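Local coordinates for protein group 3 allergen SMIPP-S YvT004A06 (Sarcoptes scabiei type hominis, PDB 3H7T) that belongs to the trypsin-like serine protease family but is an inactivated protease paralogue of the scabies mite, and it binds zinc ions in the crystal, at residues K163-G168 / P211-R216. Sequence-based numbering, arbitrary orientation.
Sequences KYIYDG and PSVFLR. With ZN (zinc ion), chain C.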
loop_
_atom_site.group_PDB
_atom_site.type_symbol
_atom_site.label_atom_id
_atom_site.label_comp_id
_atom_site.label_asym_id
_atom_site.label_seq_id
_atom_site.Cartn_x
_atom_site.Cartn_y
_atom_site.Cartn_z
ATOM N N LYS A 163 3.977 13.938 -13.767
ATOM C CA LYS A 163 3.525 12.705 -14.435
ATOM C C LYS A 163 3.042 11.615 -13.464
ATOM O O LYS A 163 2.264 10.737 -13.851
ATOM C CB LYS A 163 4.641 12.130 -15.322
ATOM C CG LYS A 163 5.783 11.468 -14.520
ATOM C CD LYS A 163 6.697 10.614 -15.375
ATOM C CE LYS A 163 7.908 11.389 -15.842
ATOM N NZ LYS A 163 8.868 10.484 -16.526
ATOM N N TYR A 164 3.521 11.657 -12.220
ATOM C CA TYR A 164 3.117 10.680 -11.201
ATOM C C TYR A 164 1.751 10.969 -10.587
ATOM O O TYR A 164 1.173 10.092 -9.932
ATOM C CB TYR A 164 4.168 10.580 -10.083
ATOM C CG TYR A 164 5.536 10.135 -10.564
ATOM C CD1 TYR A 164 5.695 8.937 -11.264
ATOM C CD2 TYR A 164 6.664 10.912 -10.320
ATOM C CE1 TYR A 164 6.951 8.526 -11.710
ATOM C CE2 TYR A 164 7.929 10.508 -10.758
ATOM C CZ TYR A 164 8.060 9.317 -11.455
ATOM O OH TYR A 164 9.299 8.912 -11.894
ATOM N N ILE A 165 1.237 12.183 -10.796
ATOM C CA ILE A 165 -0.031 12.613 -10.183
ATOM C C ILE A 165 -1.160 12.623 -11.220
ATOM O O ILE A 165 -1.116 13.362 -12.214
ATOM C CB ILE A 165 0.093 14.015 -9.504
ATOM C CG1 ILE A 165 1.415 14.144 -8.699
ATOM C CG2 ILE A 165 -1.154 14.343 -8.664
ATOM C CD1 ILE A 165 1.520 13.218 -7.489
ATOM N N TYR A 166 -2.175 11.806 -10.971
ATOM C CA TYR A 166 -3.297 11.654 -11.909
ATOM C C TYR A 166 -4.529 11.232 -11.093
ATOM O O TYR A 166 -4.423 11.054 -9.880
ATOM C CB TYR A 166 -2.919 10.658 -13.024
ATOM C CG TYR A 166 -2.819 9.221 -12.575
ATOM C CD1 TYR A 166 -3.784 8.293 -12.959
ATOM C CD2 TYR A 166 -1.775 8.787 -11.752
ATOM C CE1 TYR A 166 -3.712 6.981 -12.544
ATOM C CE2 TYR A 166 -1.693 7.470 -11.336
ATOM C CZ TYR A 166 -2.669 6.574 -11.730
ATOM O OH TYR A 166 -2.626 5.266 -11.314
ATOM N N ASP A 167 -5.689 11.073 -11.724
ATOM C CA ASP A 167 -6.925 10.818 -10.966
ATOM C C ASP A 167 -6.917 9.504 -10.181
ATOM O O ASP A 167 -7.675 9.344 -9.216
ATOM C CB ASP A 167 -8.166 10.869 -11.867
ATOM C CG ASP A 167 -8.391 12.236 -12.496
ATOM O OD1 ASP A 167 -7.982 13.277 -11.924
ATOM O OD2 ASP A 167 -9.011 12.269 -13.577
ATOM N N GLY A 168 -6.074 8.561 -10.598
ATOM C CA GLY A 168 -6.007 7.251 -9.950
ATOM C C GLY A 168 -5.126 7.218 -8.702
ATOM O O GLY A 168 -4.920 6.151 -8.107
ATOM N N PRO A 211 4.294 15.718 -0.810
ATOM C CA PRO A 211 3.347 14.741 -0.276
ATOM C C PRO A 211 3.615 13.352 -0.842
ATOM O O PRO A 211 4.081 13.225 -1.974
ATOM C CB PRO A 211 1.993 15.244 -0.794
ATOM C CG PRO A 211 2.177 16.684 -1.022
ATOM C CD PRO A 211 3.608 16.848 -1.470
ATOM N N SER A 212 3.308 12.322 -0.069
ATOM C CA SER A 212 3.418 10.953 -0.556
ATOM C C SER A 212 2.239 10.590 -1.472
ATOM O O SER A 212 1.186 11.220 -1.423
ATOM C CB SER A 212 3.514 9.970 0.619
ATOM O OG SER A 212 4.688 10.225 1.366
ATOM N N VAL A 213 2.417 9.550 -2.281
ATOM C CA VAL A 213 1.423 9.184 -3.291
ATOM C C VAL A 213 0.781 7.832 -2.984
ATOM O O VAL A 213 1.468 6.851 -2.653
ATOM C CB VAL A 213 2.068 9.218 -4.711
ATOM C CG1 VAL A 213 1.127 8.659 -5.789
ATOM C CG2 VAL A 213 2.490 10.649 -5.046
ATOM N N PHE A 214 -0.543 7.788 -3.119
ATOM C CA PHE A 214 -1.328 6.629 -2.763
ATOM C C PHE A 214 -2.267 6.296 -3.905
ATOM O O PHE A 214 -2.999 7.169 -4.378
ATOM C CB PHE A 214 -2.183 6.924 -1.522
ATOM C CG PHE A 214 -1.394 7.135 -0.260
ATOM C CD1 PHE A 214 -1.213 6.086 0.637
ATOM C CD2 PHE A 214 -0.851 8.393 0.049
ATOM C CE1 PHE A 214 -0.481 6.268 1.816
ATOM C CE2 PHE A 214 -0.121 8.581 1.223
ATOM C CZ PHE A 214 0.067 7.510 2.103
ATOM N N LEU A 215 -2.286 5.034 -4.321
ATOM C CA LEU A 215 -3.289 4.593 -5.272
ATOM C C LEU A 215 -4.679 4.878 -4.701
ATOM O O LEU A 215 -4.973 4.554 -3.547
ATOM C CB LEU A 215 -3.152 3.106 -5.588
ATOM C CG LEU A 215 -4.114 2.624 -6.673
ATOM C CD1 LEU A 215 -3.335 2.318 -7.944
ATOM C CD2 LEU A 215 -4.904 1.411 -6.189
ATOM N N ARG A 216 -5.519 5.512 -5.506
ATOM C CA ARG A 216 -6.906 5.760 -5.114
ATOM C C ARG A 216 -7.687 4.487 -5.404
ATOM O O ARG A 216 -8.033 4.210 -6.562
ATOM C CB ARG A 216 -7.488 6.939 -5.905
ATOM C CG ARG A 216 -8.686 7.610 -5.218
ATOM C CD ARG A 216 -9.888 7.821 -6.119
ATOM N NE ARG A 216 -9.651 8.730 -7.224
ATOM C CZ ARG A 216 -10.597 9.419 -7.866
ATOM N NH1 ARG A 216 -10.244 10.198 -8.869
ATOM N NH2 ARG A 216 -11.877 9.346 -7.516
HETATM ZN ZN ZN C . -7.558 14.765 -13.156
#
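R216 lays the NE and NH1 side of its guanidinium against the backbone carbonyl of D167, so that one oxygen is gripped by two donors. NE lies 2.9 Å from D167 O, nearly in line with the C=O bond, and NH1 comes within 2.7 Å of D167 O, tilted from the carbonyl plane; both hydrogen bonds are bent, their N-H...O angles near 140°. Arginine suits the place because NE and NH1 offer two N-H donors side by side in one plane; the chain bends at chi2 and chi3, and the guanidinium meets D167 O edge-on. One residue on, the backbone R216 N donates to G168 O at 2.7 Å in a straighter bond (167°). G168 C sits over one face of the Y166 ring, toward its rim, and a CB on G168 would run into Y166 CE1. With its backbone oxygen engaged, D167 still offers its carboxylate, and OD1 binds a zinc ion at 2.0 Å. Farther along, branched aliphatic chains fill the interior: I165 CD1 meets V213 CG2 at 3.7 Å, and both side chains also touch Y156 of helix 149-157. Just before strand 169-172, the R216-G168 bond continues its antiparallel pairing with strand 212-216 in the C-terminal β-barrel of the chymotrypsin-like fold.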